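Local coordinates for protein O-phospho-L-seryl-tRNA:Cys-tRNA synthase (Methanocaldococcus jannaschii DSM 2661, PDB 5X6B) that probably converts O-phosphoseryl-tRNA(Cys) into cysteinyl-tRNA(Cys), using a pyridoxal phosphate cofactor held as a Schiff base on an active-site lysine, at residues B[246-251]-B[270-275]; B[124-129]-B[227-232]; B[328-333]-B[408-413]. All coordinates share one frame; numbering follows the deposited sequence.

In the fold
Contacts 1 and 2 are neighbours in the mixed sheet of the large domain, with centres about 10 Å apart. Strands 248-252 and 226-229 run side by side there: Phe248 O and Leu228 N, 2.9 Å apart, probably make a hydrogen bond, and Phe248 also packs on Leu227. Contact 2 reaches the cofactor through Asn229, whereas contact 1 lies farther out, its centre about 19 Å from the centre of the chain. The nearest atoms of both are about 18 Å from the bound nucleic acid. Contact 3 stands apart: helices 317-331 and 399-415 meet with their centre about 36 Å from that of contact 2 and 44 Å from that of contact 1.

Contact 1. Residues B[246-251]-B[270-275]; sequences ADFIVA and EEFSDK
Phe248 drives the outer end of its ring into one face of Phe272, a tilted edge-to-face (T-shaped) pair with centroids 4.7 Å apart and planes at 59°. This is the tight part of the contact. CZ of Phe248 lies 3.4 Å from CG of Phe272, above the plane and displaced toward the rim, while CE1 of Phe248 comes down on CB of Phe272 at 3.5 Å. The Phe272 ring is turned almost square to the CA-CB-CG bend (chi2 -92°), which presents a broad face to the incoming ring. Farther in, Phe248 is buried against Phe268 of strand 264-268 and Ile133.

The other end of the Phe272 ring has looser company, on the side toward solvent: Phe272 and Asp247 are both partly exposed, where Phe248 is buried. CB of Asp247 is 3.8 Å from CE2 of Phe272, and the carboxylate follows at a slant, its plane 49° from the ring. The carboxylate has its polar partner elsewhere: OD2 bonds to Phe226 N, at the start of the neighbouring strand. Beyond it lies the exposed Glu271, whose OE1 is 4.9 Å from OD1 of Asp247, two like charges near each other but not in contact.

Phe272 occupies the N-cap position of the short helix 273-276, just past the antiparallel pair of strands 248-252 and 264-268 with the cofactor-lysine loop between them. Strand 264-268 runs against both its neighbours, the single antiparallel strand in the mixed seven-stranded sheet of the fold type I pyridoxal phosphate large domain.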
ATOM      1  N   ALA B 246      14.581  11.534  22.773  1.00 78.93           N
ATOM      2  CA  ALA B 246      14.530  11.959  21.383  1.00 75.35           C
ATOM      3  C   ALA B 246      13.436  13.002  21.183  1.00 62.53           C
ATOM      4  O   ALA B 246      12.348  12.902  21.757  1.00 58.61           O
ATOM      5  CB  ALA B 246      14.304  10.763  20.469  1.00 64.78           C
ATOM      6  N   ASP B 247      13.737  14.012  20.377  1.00 54.25           N
ATOM      7  CA  ASP B 247      12.761  15.041  20.044  1.00 67.16           C
ATOM      8  C   ASP B 247      11.983  14.602  18.817  1.00 70.04           C
ATOM      9  O   ASP B 247      10.767  14.790  18.726  1.00 64.37           O
ATOM     10  CB  ASP B 247      13.456  16.378  19.795  1.00 68.93           C
ATOM     11  CG  ASP B 247      14.227  16.862  21.005  1.00 68.39           C
ATOM     12  OD1 ASP B 247      13.647  16.891  22.114  1.00 73.51           O
ATOM     13  OD2 ASP B 247      15.427  17.170  20.849  1.00 60.23           O
ATOM     14  N   PHE B 248      12.704  14.003  17.878  1.00 66.44           N
ATOM     15  CA  PHE B 248      12.106  13.476  16.665  1.00 67.18           C
ATOM     16  C   PHE B 248      12.527  12.032  16.427  1.00 69.52           C
ATOM     17  O   PHE B 248      13.637  11.625  16.777  1.00 61.50           O
ATOM     18  CB  PHE B 248      12.496  14.327  15.460  1.00 69.91           C
ATOM     19  CG  PHE B 248      12.315  15.795  15.672  1.00 72.04           C
ATOM     20  CD1 PHE B 248      11.059  16.369  15.587  1.00 74.96           C
ATOM     21  CD2 PHE B 248      13.404  16.609  15.940  1.00 72.23           C
ATOM     22  CE1 PHE B 248      10.891  17.725  15.778  1.00 75.60           C
ATOM     23  CE2 PHE B 248      13.241  17.963  16.131  1.00 68.81           C
ATOM     24  CZ  PHE B 248      11.982  18.522  16.050  1.00 63.68           C
ATOM     25  N   ILE B 249      11.626  11.265  15.827  1.00 66.27           N
ATOM     26  CA  ILE B 249      11.937   9.919  15.374  1.00 55.65           C
ATOM     27  C   ILE B 249      11.375   9.708  13.978  1.00 58.43           C
ATOM     28  O   ILE B 249      10.188   9.940  13.732  1.00 50.46           O
ATOM     29  CB  ILE B 249      11.368   8.847  16.316  1.00 58.86           C
ATOM     30  CG1 ILE B 249      12.069   8.893  17.670  1.00 58.88           C
ATOM     31  CG2 ILE B 249      11.516   7.463  15.697  1.00 69.87           C
ATOM     32  CD1 ILE B 249      11.490   7.943  18.676  1.00 51.82           C
ATOM     33  N   VAL B 250      12.229   9.283  13.055  1.00 53.95           N
ATOM     34  CA  VAL B 250      11.753   8.875  11.745  1.00 55.65           C
ATOM     35  C   VAL B 250      11.786   7.354  11.630  1.00 66.47           C
ATOM     36  O   VAL B 250      12.738   6.700  12.063  1.00 57.64           O
ATOM     37  CB  VAL B 250      12.571   9.512  10.608  1.00 54.41           C
ATOM     38  CG1 VAL B 250      12.347  11.019  10.586  1.00 44.47           C
ATOM     39  CG2 VAL B 250      14.047   9.177  10.751  1.00 44.93           C
ATOM     40  N   ALA B 251      10.722   6.794  11.070  1.00 63.63           N
ATOM     41  CA  ALA B 251      10.645   5.357  10.859  1.00 62.48           C
ATOM     42  C   ALA B 251      10.430   5.065   9.383  1.00 65.11           C
ATOM     43  O   ALA B 251       9.849   5.878   8.664  1.00 52.87           O
ATOM     44  CB  ALA B 251       9.531   4.750  11.694  1.00 56.13           C
ATOM     45  N   GLU B 270       5.363  17.319  21.563  1.00 70.84           N
ATOM     46  CA  GLU B 270       4.433  18.445  21.499  1.00 72.49           C
ATOM     47  C   GLU B 270       5.162  19.781  21.359  1.00 79.47           C
ATOM     48  O   GLU B 270       4.645  20.721  20.753  1.00 88.10           O
ATOM     49  CB  GLU B 270       3.540  18.465  22.744  1.00 62.47           C
ATOM     50  CG  GLU B 270       2.561  19.638  22.817  1.00 87.30           C
ATOM     51  CD  GLU B 270       1.463  19.573  21.764  1.00 94.72           C
ATOM     52  OE1 GLU B 270       1.331  18.526  21.095  1.00115.90           O
ATOM     53  OE2 GLU B 270       0.726  20.570  21.609  1.00 87.60           O
ATOM     54  N   GLU B 271       6.370  19.848  21.911  1.00 72.57           N
ATOM     55  CA  GLU B 271       7.186  21.057  21.873  1.00 81.38           C
ATOM     56  C   GLU B 271       7.427  21.540  20.445  1.00 76.70           C
ATOM     57  O   GLU B 271       7.427  22.742  20.184  1.00 83.38           O
ATOM     58  CB  GLU B 271       8.523  20.807  22.578  1.00 82.47           C
ATOM     59  CG  GLU B 271       9.455  22.006  22.619  1.00 84.09           C
ATOM     60  CD  GLU B 271      10.773  21.698  23.307  1.00 90.38           C
ATOM     61  OE1 GLU B 271      10.937  20.560  23.795  1.00109.91           O
ATOM     62  OE2 GLU B 271      11.646  22.589  23.361  1.00 82.79           O
ATOM     63  N   PHE B 272       7.615  20.604  19.522  1.00 74.75           N
ATOM     64  CA  PHE B 272       7.899  20.956  18.135  1.00 74.20           C
ATOM     65  C   PHE B 272       6.696  20.756  17.215  1.00 66.53           C
ATOM     66  O   PHE B 272       6.834  20.791  15.993  1.00 70.83           O
ATOM     67  CB  PHE B 272       9.074  20.135  17.607  1.00 68.30           C
ATOM     68  CG  PHE B 272      10.365  20.390  18.322  1.00 59.35           C
ATOM     69  CD1 PHE B 272      11.246  21.354  17.864  1.00 80.84           C
ATOM     70  CD2 PHE B 272      10.706  19.656  19.446  1.00 66.49           C
ATOM     71  CE1 PHE B 272      12.446  21.584  18.518  1.00 83.23           C
ATOM     72  CE2 PHE B 272      11.899  19.879  20.104  1.00 74.15           C
ATOM     73  CZ  PHE B 272      12.772  20.846  19.641  1.00 79.16           C
ATOM     74  N   SER B 273       5.522  20.548  17.801  1.00 64.94           N
ATOM     75  CA  SER B 273       4.313  20.294  17.022  1.00 71.42           C
ATOM     76  C   SER B 273       3.955  21.469  16.109  1.00 77.91           C
ATOM     77  O   SER B 273       3.626  21.277  14.937  1.00 71.79           O
ATOM     78  CB  SER B 273       3.141  19.981  17.956  1.00 75.84           C
ATOM     79  OG  SER B 273       1.951  19.748  17.224  1.00 90.94           O
ATOM     80  N   ASP B 274       4.044  22.681  16.651  1.00 87.90           N
ATOM     81  CA  ASP B 274       3.624  23.892  15.943  1.00 73.60           C
ATOM     82  C   ASP B 274       4.381  24.137  14.640  1.00 75.78           C
ATOM     83  O   ASP B 274       3.840  24.726  13.705  1.00 87.01           O
ATOM     84  CB  ASP B 274       3.783  25.113  16.852  1.00 75.43           C
ATOM     85  CG  ASP B 274       2.802  25.113  18.009  1.00 99.84           C
ATOM     86  OD1 ASP B 274       1.796  24.374  17.942  1.00 88.11           O
ATOM     87  OD2 ASP B 274       3.035  25.864  18.981  1.00110.96           O
ATOM     88  N   LYS B 275       5.630  23.696  14.578  1.00 68.13           N
ATOM     89  CA  LYS B 275       6.437  23.919  13.387  1.00 72.52           C
ATOM     90  C   LYS B 275       6.289  22.780  12.385  1.00 76.76           C
ATOM     91  O   LYS B 275       6.274  23.004  11.176  1.00 75.29           O
ATOM     92  CB  LYS B 275       7.906  24.106  13.770  1.00 73.14           C
ATOM     93  CG  LYS B 275       8.092  24.738  15.136  1.00 77.44           C
ATOM     94  CD  LYS B 275       9.310  25.649  15.166  1.00 95.87           C
ATOM     95  CE  LYS B 275       9.401  26.397  16.488  1.00 92.94           C
ATOM     96  NZ  LYS B 275      10.798  26.463  16.993  1.00 92.47           N
TER

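Contact 2. Residues B[124-129]-B[227-232]; sequences EGKFIV and LLNCAY
Lys126 lies across Leu227 and Asn229, its chain fully extended beyond CG. From CB, directed past the strand, CG turns in beside the backbone N (chi1 -64°) and passes CD2 of Leu227 at 4.1 Å. CD carries the chain onward, and CE then packs on the amide of Asn229, 3.4 Å from ND2 and 3.5 Å from CG. At the tip, NZ is 3.2 Å from ND2 of Asn229, but both are donors and no hydrogen bond links them; NZ is instead bonded to the hydroxyls of Ser150 and Thr149.

One helical turn on, Val129 points at the same leucine, its CG2 reaching CD2 of Leu227 at 3.8 Å. That methyl is touched by both the stem of Lys126 and a branch of Val129, and Phe248 packs beside them. The axes of helix segment 124-129 and strand segment 227-229 run nearly antiparallel (167°), 10.4 Å apart at closest approach.

The Asn229 amide is held at both ends. OD1 accepts Ala231 N at 3.2 Å in an Asx turn; the N-H points fairly straight (157°) but arrives from above the carbonyl plane. This, with the bond from ND2 to N1 of the pyridoxal ring on the modified Lys255, probably sets which way round the amide lies. With a leucine in its place, the pyridine nitrogen is likely to lose its partner, and the turn its side-chain tie. Most fold type I enzymes bring an aspartate to that nitrogen; here an asparagine of a central strand does the work, with the aliphatic CE of a helix lysine packed against its amide, a variant of the ring-nitrogen contact of fold type I pyridoxal phosphate sites.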
ATOM      1  N   GLU B 124      11.886  11.678   3.753  1.00 62.37           N
ATOM      2  CA  GLU B 124      11.010  12.838   3.849  1.00 59.91           C
ATOM      3  C   GLU B 124      10.863  13.321   5.284  1.00 58.68           C
ATOM      4  O   GLU B 124      10.748  14.518   5.528  1.00 68.97           O
ATOM      5  CB  GLU B 124       9.633  12.515   3.259  1.00 64.95           C
ATOM      6  CG  GLU B 124       9.640  12.237   1.756  1.00 76.40           C
ATOM      7  CD  GLU B 124       9.809  13.499   0.910  1.00113.70           C
ATOM      8  OE1 GLU B 124       9.919  14.609   1.480  1.00 89.91           O
ATOM      9  OE2 GLU B 124       9.829  13.376  -0.336  1.00117.00           O
ATOM     10  N   GLY B 125      10.871  12.386   6.228  1.00 53.65           N
ATOM     11  CA  GLY B 125      10.770  12.727   7.635  1.00 56.23           C
ATOM     12  C   GLY B 125      11.949  13.565   8.095  1.00 57.90           C
ATOM     13  O   GLY B 125      11.789  14.504   8.877  1.00 50.22           O
ATOM     14  N   LYS B 126      13.136  13.226   7.605  1.00 47.24           N
ATOM     15  CA  LYS B 126      14.337  13.977   7.929  1.00 62.19           C
ATOM     16  C   LYS B 126      14.267  15.361   7.314  1.00 64.92           C
ATOM     17  O   LYS B 126      14.490  16.367   7.988  1.00 55.76           O
ATOM     18  CB  LYS B 126      15.593  13.266   7.422  1.00 58.44           C
ATOM     19  CG  LYS B 126      15.881  11.917   8.043  1.00 56.51           C
ATOM     20  CD  LYS B 126      17.045  11.284   7.307  1.00 57.43           C
ATOM     21  CE  LYS B 126      17.316   9.880   7.770  1.00 48.97           C
ATOM     22  NZ  LYS B 126      18.391   9.269   6.940  1.00 61.14           N
ATOM     23  N   PHE B 127      13.967  15.395   6.019  1.00 61.12           N
ATOM     24  CA  PHE B 127      13.885  16.648   5.289  1.00 55.23           C
ATOM     25  C   PHE B 127      12.877  17.592   5.923  1.00 60.40           C
ATOM     26  O   PHE B 127      13.114  18.796   6.000  1.00 64.84           O
ATOM     27  CB  PHE B 127      13.518  16.411   3.828  1.00 50.32           C
ATOM     28  CG  PHE B 127      13.322  17.679   3.053  1.00 68.28           C
ATOM     29  CD1 PHE B 127      14.395  18.526   2.808  1.00 67.99           C
ATOM     30  CD2 PHE B 127      12.071  18.034   2.582  1.00 62.22           C
ATOM     31  CE1 PHE B 127      14.223  19.702   2.102  1.00 64.85           C
ATOM     32  CE2 PHE B 127      11.890  19.204   1.875  1.00 66.69           C
ATOM     33  CZ  PHE B 127      12.970  20.042   1.635  1.00 75.48           C
ATOM     34  N   ILE B 128      11.763  17.038   6.390  1.00 57.70           N
ATOM     35  CA  ILE B 128      10.716  17.836   7.015  1.00 61.26           C
ATOM     36  C   ILE B 128      11.218  18.567   8.253  1.00 59.23           C
ATOM     37  O   ILE B 128      11.021  19.776   8.377  1.00 73.01           O
ATOM     38  CB  ILE B 128       9.500  16.972   7.395  1.00 59.26           C
ATOM     39  CG1 ILE B 128       8.666  16.673   6.151  1.00 59.31           C
ATOM     40  CG2 ILE B 128       8.632  17.685   8.417  1.00 60.53           C
ATOM     41  CD1 ILE B 128       7.601  15.644   6.372  1.00 58.13           C
ATOM     42  N   VAL B 129      11.875  17.851   9.160  1.00 58.24           N
ATOM     43  CA  VAL B 129      12.361  18.491  10.381  1.00 76.20           C
ATOM     44  C   VAL B 129      13.546  19.413  10.076  1.00 68.43           C
ATOM     45  O   VAL B 129      13.712  20.443  10.721  1.00 55.46           O
ATOM     46  CB  VAL B 129      12.762  17.458  11.467  1.00 73.10           C
ATOM     47  CG1 VAL B 129      11.560  16.623  11.871  1.00 54.09           C
ATOM     48  CG2 VAL B 129      13.900  16.571  10.997  1.00 70.78           C
ATOM     49  N   LEU B 227      17.165  14.388  16.527  1.00 56.96           N
ATOM     50  CA  LEU B 227      16.442  13.464  15.660  1.00 65.22           C
ATOM     51  C   LEU B 227      17.130  12.103  15.627  1.00 61.29           C
ATOM     52  O   LEU B 227      18.291  11.989  15.226  1.00 60.08           O
ATOM     53  CB  LEU B 227      16.331  14.022  14.239  1.00 66.90           C
ATOM     54  CG  LEU B 227      15.995  13.003  13.146  1.00 64.66           C
ATOM     55  CD1 LEU B 227      14.595  12.448  13.325  1.00 67.01           C
ATOM     56  CD2 LEU B 227      16.156  13.615  11.766  1.00 73.34           C
ATOM     57  N   LEU B 228      16.409  11.073  16.055  1.00 70.66           N
ATOM     58  CA  LEU B 228      16.917   9.705  16.009  1.00 62.58           C
ATOM     59  C   LEU B 228      16.410   8.995  14.756  1.00 52.86           C
ATOM     60  O   LEU B 228      15.205   8.778  14.602  1.00 47.28           O
ATOM     61  CB  LEU B 228      16.504   8.940  17.268  1.00 53.80           C
ATOM     62  CG  LEU B 228      16.966   7.488  17.414  1.00 56.34           C
ATOM     63  CD1 LEU B 228      18.482   7.377  17.404  1.00 51.37           C
ATOM     64  CD2 LEU B 228      16.387   6.879  18.677  1.00 46.10           C
ATOM     65  N   ASN B 229      17.324   8.659  13.851  1.00 47.54           N
ATOM     66  CA  ASN B 229      16.949   7.947  12.632  1.00 48.86           C
ATOM     67  C   ASN B 229      16.667   6.484  12.921  1.00 59.51           C
ATOM     68  O   ASN B 229      17.573   5.652  12.910  1.00 63.20           O
ATOM     69  CB  ASN B 229      18.040   8.055  11.570  1.00 48.03           C
ATOM     70  CG  ASN B 229      17.647   7.385  10.267  1.00 51.73           C
ATOM     71  OD1 ASN B 229      16.486   7.032  10.066  1.00 54.88           O
ATOM     72  ND2 ASN B 229      18.615   7.199   9.377  1.00 57.81           N
ATOM     73  N   CYS B 230      15.402   6.175  13.165  1.00 55.19           N
ATOM     74  CA  CYS B 230      15.011   4.824  13.513  1.00 56.57           C
ATOM     75  C   CYS B 230      14.607   3.987  12.307  1.00 58.06           C
ATOM     76  O   CYS B 230      13.893   2.991  12.442  1.00 55.61           O
ATOM     77  CB  CYS B 230      13.879   4.862  14.523  1.00 61.89           C
ATOM     78  SG  CYS B 230      14.424   5.387  16.146  1.00 64.30           S
ATOM     79  N   ALA B 231      15.052   4.402  11.127  1.00 57.85           N
ATOM     80  CA  ALA B 231      15.064   3.501   9.991  1.00 58.93           C
ATOM     81  C   ALA B 231      15.905   2.322  10.442  1.00 70.12           C
ATOM     82  O   ALA B 231      16.955   2.527  11.048  1.00 95.60           O
ATOM     83  CB  ALA B 231      15.652   4.163   8.755  1.00 45.22           C
ATOM     84  N   TYR B 232      15.423   1.110  10.188  1.00 46.27           N
ATOM     85  CA  TYR B 232      16.102  -0.137  10.576  1.00 58.06           C
ATOM     86  C   TYR B 232      16.004  -0.515  12.047  1.00 49.94           C
ATOM     87  O   TYR B 232      16.571  -1.534  12.439  1.00 56.13           O
ATOM     88  CB  TYR B 232      17.590  -0.115  10.211  1.00 43.46           C
ATOM     89  CG  TYR B 232      17.951  -0.784   8.910  1.00 58.16           C
ATOM     90  CD1 TYR B 232      17.320  -1.956   8.502  1.00 46.26           C
ATOM     91  CD2 TYR B 232      18.958  -0.269   8.109  1.00 47.18           C
ATOM     92  CE1 TYR B 232      17.664  -2.571   7.317  1.00 55.02           C
ATOM     93  CE2 TYR B 232      19.313  -0.881   6.925  1.00 52.35           C
ATOM     94  CZ  TYR B 232      18.663  -2.030   6.534  1.00 40.36           C
ATOM     95  OH  TYR B 232      19.011  -2.638   5.351  1.00 46.04           O
TER

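Contact 3. Residues B[328-333]-B[408-413]; sequences VDELEK and AIKEIV
Lys410 NZ meets OE2 of Glu330 in a hydrogen-bonded salt bridge that joins helix 399-415 to helix 317-331. The modelled separation of these two atoms, 2.5 Å, should not be over-read at this resolution. In Glu330 a bend at chi2 (69°) swings the carboxylate round to NZ, while Lys410 stretches out straight and crosses it at about a right angle. The same carboxylate has a second cation from its own segment: Lys333 NZ is 3.3 Å from both OE1 and OE2 of Glu330, a weak bond to each. The two ammonium groups stay 5.2 Å apart, NZ to NZ, with the glutamate between them.

Beneath this charged layer the contact becomes apolar. CD1 of Leu331 meets CD1 of Ile409 methyl to methyl at 3.7 Å, and CD2 of Leu331 approaches CG2 of Ile409 at 4.0 Å. Phe336 touches both residues, and Phe351 of the antiparallel sheet touches Leu331. The chemistry is that of a helix pair in the C-terminal domain: buried methyls join the helices and the sheet, while one carboxylate, probably ionised between two lysines, bridges them where Glu330 and Lys410 are partly exposed.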
ATOM      1  N   VAL B 328      26.288 -15.895  11.510  1.00 58.55           N
ATOM      2  CA  VAL B 328      27.640 -15.381  11.731  1.00 54.10           C
ATOM      3  C   VAL B 328      28.579 -16.470  12.245  1.00 65.88           C
ATOM      4  O   VAL B 328      29.643 -16.701  11.667  1.00 67.45           O
ATOM      5  CB  VAL B 328      27.650 -14.199  12.725  1.00 61.82           C
ATOM      6  CG1 VAL B 328      29.070 -13.919  13.200  1.00 60.60           C
ATOM      7  CG2 VAL B 328      27.049 -12.957  12.084  1.00 47.51           C
ATOM      8  N   ASP B 329      28.176 -17.143  13.320  1.00 56.74           N
ATOM      9  CA  ASP B 329      29.000 -18.186  13.925  1.00 61.19           C
ATOM     10  C   ASP B 329      29.322 -19.289  12.925  1.00 61.30           C
ATOM     11  O   ASP B 329      30.391 -19.896  12.972  1.00 67.38           O
ATOM     12  CB  ASP B 329      28.302 -18.788  15.151  1.00 54.31           C
ATOM     13  CG  ASP B 329      28.134 -17.789  16.284  1.00 75.21           C
ATOM     14  OD1 ASP B 329      28.823 -16.745  16.277  1.00 81.12           O
ATOM     15  OD2 ASP B 329      27.313 -18.053  17.188  1.00 65.92           O
ATOM     16  N   GLU B 330      28.396 -19.529  12.008  1.00 61.23           N
ATOM     17  CA  GLU B 330      28.507 -20.661  11.098  1.00 59.00           C
ATOM     18  C   GLU B 330      29.348 -20.338   9.864  1.00 53.78           C
ATOM     19  O   GLU B 330      30.145 -21.159   9.420  1.00 65.02           O
ATOM     20  CB  GLU B 330      27.112 -21.128  10.683  1.00 64.64           C
ATOM     21  CG  GLU B 330      27.051 -22.552  10.192  1.00 68.33           C
ATOM     22  CD  GLU B 330      27.293 -23.572  11.286  1.00 71.08           C
ATOM     23  OE1 GLU B 330      27.061 -23.257  12.474  1.00 66.38           O
ATOM     24  OE2 GLU B 330      27.722 -24.696  10.951  1.00 75.37           O
ATOM     25  N   LEU B 331      29.181 -19.143   9.314  1.00 62.06           N
ATOM     26  CA  LEU B 331      29.920 -18.765   8.111  1.00 66.74           C
ATOM     27  C   LEU B 331      31.359 -18.351   8.418  1.00 67.28           C
ATOM     28  O   LEU B 331      32.205 -18.317   7.523  1.00 59.93           O
ATOM     29  CB  LEU B 331      29.194 -17.641   7.374  1.00 66.40           C
ATOM     30  CG  LEU B 331      27.859 -18.063   6.757  1.00 60.05           C
ATOM     31  CD1 LEU B 331      27.206 -16.901   6.023  1.00 52.34           C
ATOM     32  CD2 LEU B 331      28.056 -19.248   5.828  1.00 48.80           C
ATOM     33  N   GLU B 332      31.642 -18.042   9.681  1.00 67.37           N
ATOM     34  CA  GLU B 332      33.016 -17.784  10.097  1.00 63.73           C
ATOM     35  C   GLU B 332      33.863 -19.047   9.966  1.00 64.00           C
ATOM     36  O   GLU B 332      35.078 -18.972   9.782  1.00 72.65           O
ATOM     37  CB  GLU B 332      33.063 -17.258  11.533  1.00 52.48           C
ATOM     38  CG  GLU B 332      32.641 -15.803  11.661  1.00 79.91           C
ATOM     39  CD  GLU B 332      32.838 -15.247  13.055  1.00 94.03           C
ATOM     40  OE1 GLU B 332      32.876 -16.046  14.017  1.00102.82           O
ATOM     41  OE2 GLU B 332      32.967 -14.009  13.186  1.00 75.61           O
ATOM     42  N   LYS B 333      33.206 -20.202  10.048  1.00 60.43           N
ATOM     43  CA  LYS B 333      33.878 -21.492   9.946  1.00 60.99           C
ATOM     44  C   LYS B 333      34.491 -21.720   8.569  1.00 64.71           C
ATOM     45  O   LYS B 333      35.432 -22.500   8.429  1.00 80.15           O
ATOM     46  CB  LYS B 333      32.902 -22.631  10.269  1.00 64.62           C
ATOM     47  CG  LYS B 333      32.335 -22.592  11.681  1.00 63.95           C
ATOM     48  CD  LYS B 333      31.350 -23.723  11.912  1.00 64.88           C
ATOM     49  CE  LYS B 333      30.802 -23.703  13.330  1.00 73.08           C
ATOM     50  NZ  LYS B 333      29.813 -24.797  13.566  1.00 80.71           N
ATOM     51  N   ALA B 408      23.955 -23.664   1.718  1.00 54.72           N
ATOM     52  CA  ALA B 408      24.145 -23.272   0.331  1.00 55.94           C
ATOM     53  C   ALA B 408      25.495 -22.598   0.145  1.00 60.92           C
ATOM     54  O   ALA B 408      26.300 -23.031  -0.677  1.00 52.17           O
ATOM     55  CB  ALA B 408      23.027 -22.351  -0.114  1.00 60.46           C
ATOM     56  N   ILE B 409      25.737 -21.549   0.930  1.00 61.68           N
ATOM     57  CA  ILE B 409      26.994 -20.805   0.880  1.00 67.72           C
ATOM     58  C   ILE B 409      28.200 -21.709   1.136  1.00 66.98           C
ATOM     59  O   ILE B 409      29.203 -21.626   0.425  1.00 71.69           O
ATOM     60  CB  ILE B 409      27.001 -19.651   1.905  1.00 59.72           C
ATOM     61  CG1 ILE B 409      25.853 -18.682   1.625  1.00 52.61           C
ATOM     62  CG2 ILE B 409      28.330 -18.914   1.874  1.00 69.48           C
ATOM     63  CD1 ILE B 409      25.673 -17.625   2.693  1.00 50.65           C
ATOM     64  N   LYS B 410      28.094 -22.571   2.145  1.00 57.68           N
ATOM     65  CA  LYS B 410      29.149 -23.535   2.457  1.00 63.54           C
ATOM     66  C   LYS B 410      29.484 -24.424   1.268  1.00 54.68           C
ATOM     67  O   LYS B 410      30.652 -24.634   0.951  1.00 66.70           O
ATOM     68  CB  LYS B 410      28.750 -24.415   3.643  1.00 55.84           C
ATOM     69  CG  LYS B 410      28.790 -23.715   4.989  1.00 56.58           C
ATOM     70  CD  LYS B 410      28.500 -24.700   6.105  1.00 70.57           C
ATOM     71  CE  LYS B 410      28.612 -24.043   7.467  1.00 69.78           C
ATOM     72  NZ  LYS B 410      28.359 -25.019   8.568  1.00 63.37           N
ATOM     73  N   GLU B 411      28.456 -24.948   0.613  1.00 59.25           N
ATOM     74  CA  GLU B 411      28.660 -25.834  -0.525  1.00 63.41           C
ATOM     75  C   GLU B 411      29.171 -25.077  -1.742  1.00 76.38           C
ATOM     76  O   GLU B 411      29.805 -25.664  -2.616  1.00 83.12           O
ATOM     77  CB  GLU B 411      27.369 -26.566  -0.873  1.00 66.15           C
ATOM     78  CG  GLU B 411      26.880 -27.509   0.204  1.00 69.97           C
ATOM     79  CD  GLU B 411      25.461 -27.961  -0.044  1.00 73.47           C
ATOM     80  OE1 GLU B 411      24.890 -27.569  -1.084  1.00 80.73           O
ATOM     81  OE2 GLU B 411      24.913 -28.695   0.804  1.00 93.04           O
ATOM     82  N   ILE B 412      28.889 -23.777  -1.805  1.00 69.76           N
ATOM     83  CA  ILE B 412      29.432 -22.950  -2.875  1.00 71.44           C
ATOM     84  C   ILE B 412      30.945 -22.849  -2.745  1.00 75.34           C
ATOM     85  O   ILE B 412      31.684 -23.178  -3.673  1.00 75.90           O
ATOM     86  CB  ILE B 412      28.850 -21.524  -2.878  1.00 74.33           C
ATOM     87  CG1 ILE B 412      27.343 -21.551  -3.114  1.00 64.22           C
ATOM     88  CG2 ILE B 412      29.520 -20.688  -3.955  1.00 63.80           C
ATOM     89  CD1 ILE B 412      26.959 -22.263  -4.361  1.00 69.89           C
ATOM     90  N   VAL B 413      31.394 -22.395  -1.578  1.00 71.89           N
ATOM     91  CA  VAL B 413      32.812 -22.162  -1.337  1.00 68.89           C
ATOM     92  C   VAL B 413      33.573 -23.479  -1.242  1.00 74.80           C
ATOM     93  O   VAL B 413      34.796 -23.505  -1.360  1.00 88.85           O
ATOM     94  CB  VAL B 413      33.039 -21.340  -0.053  1.00 66.39           C
ATOM     95  CG1 VAL B 413      32.234 -20.048  -0.103  1.00 51.47           C
ATOM     96  CG2 VAL B 413      32.663 -22.147   1.170  1.00 83.32           C
TER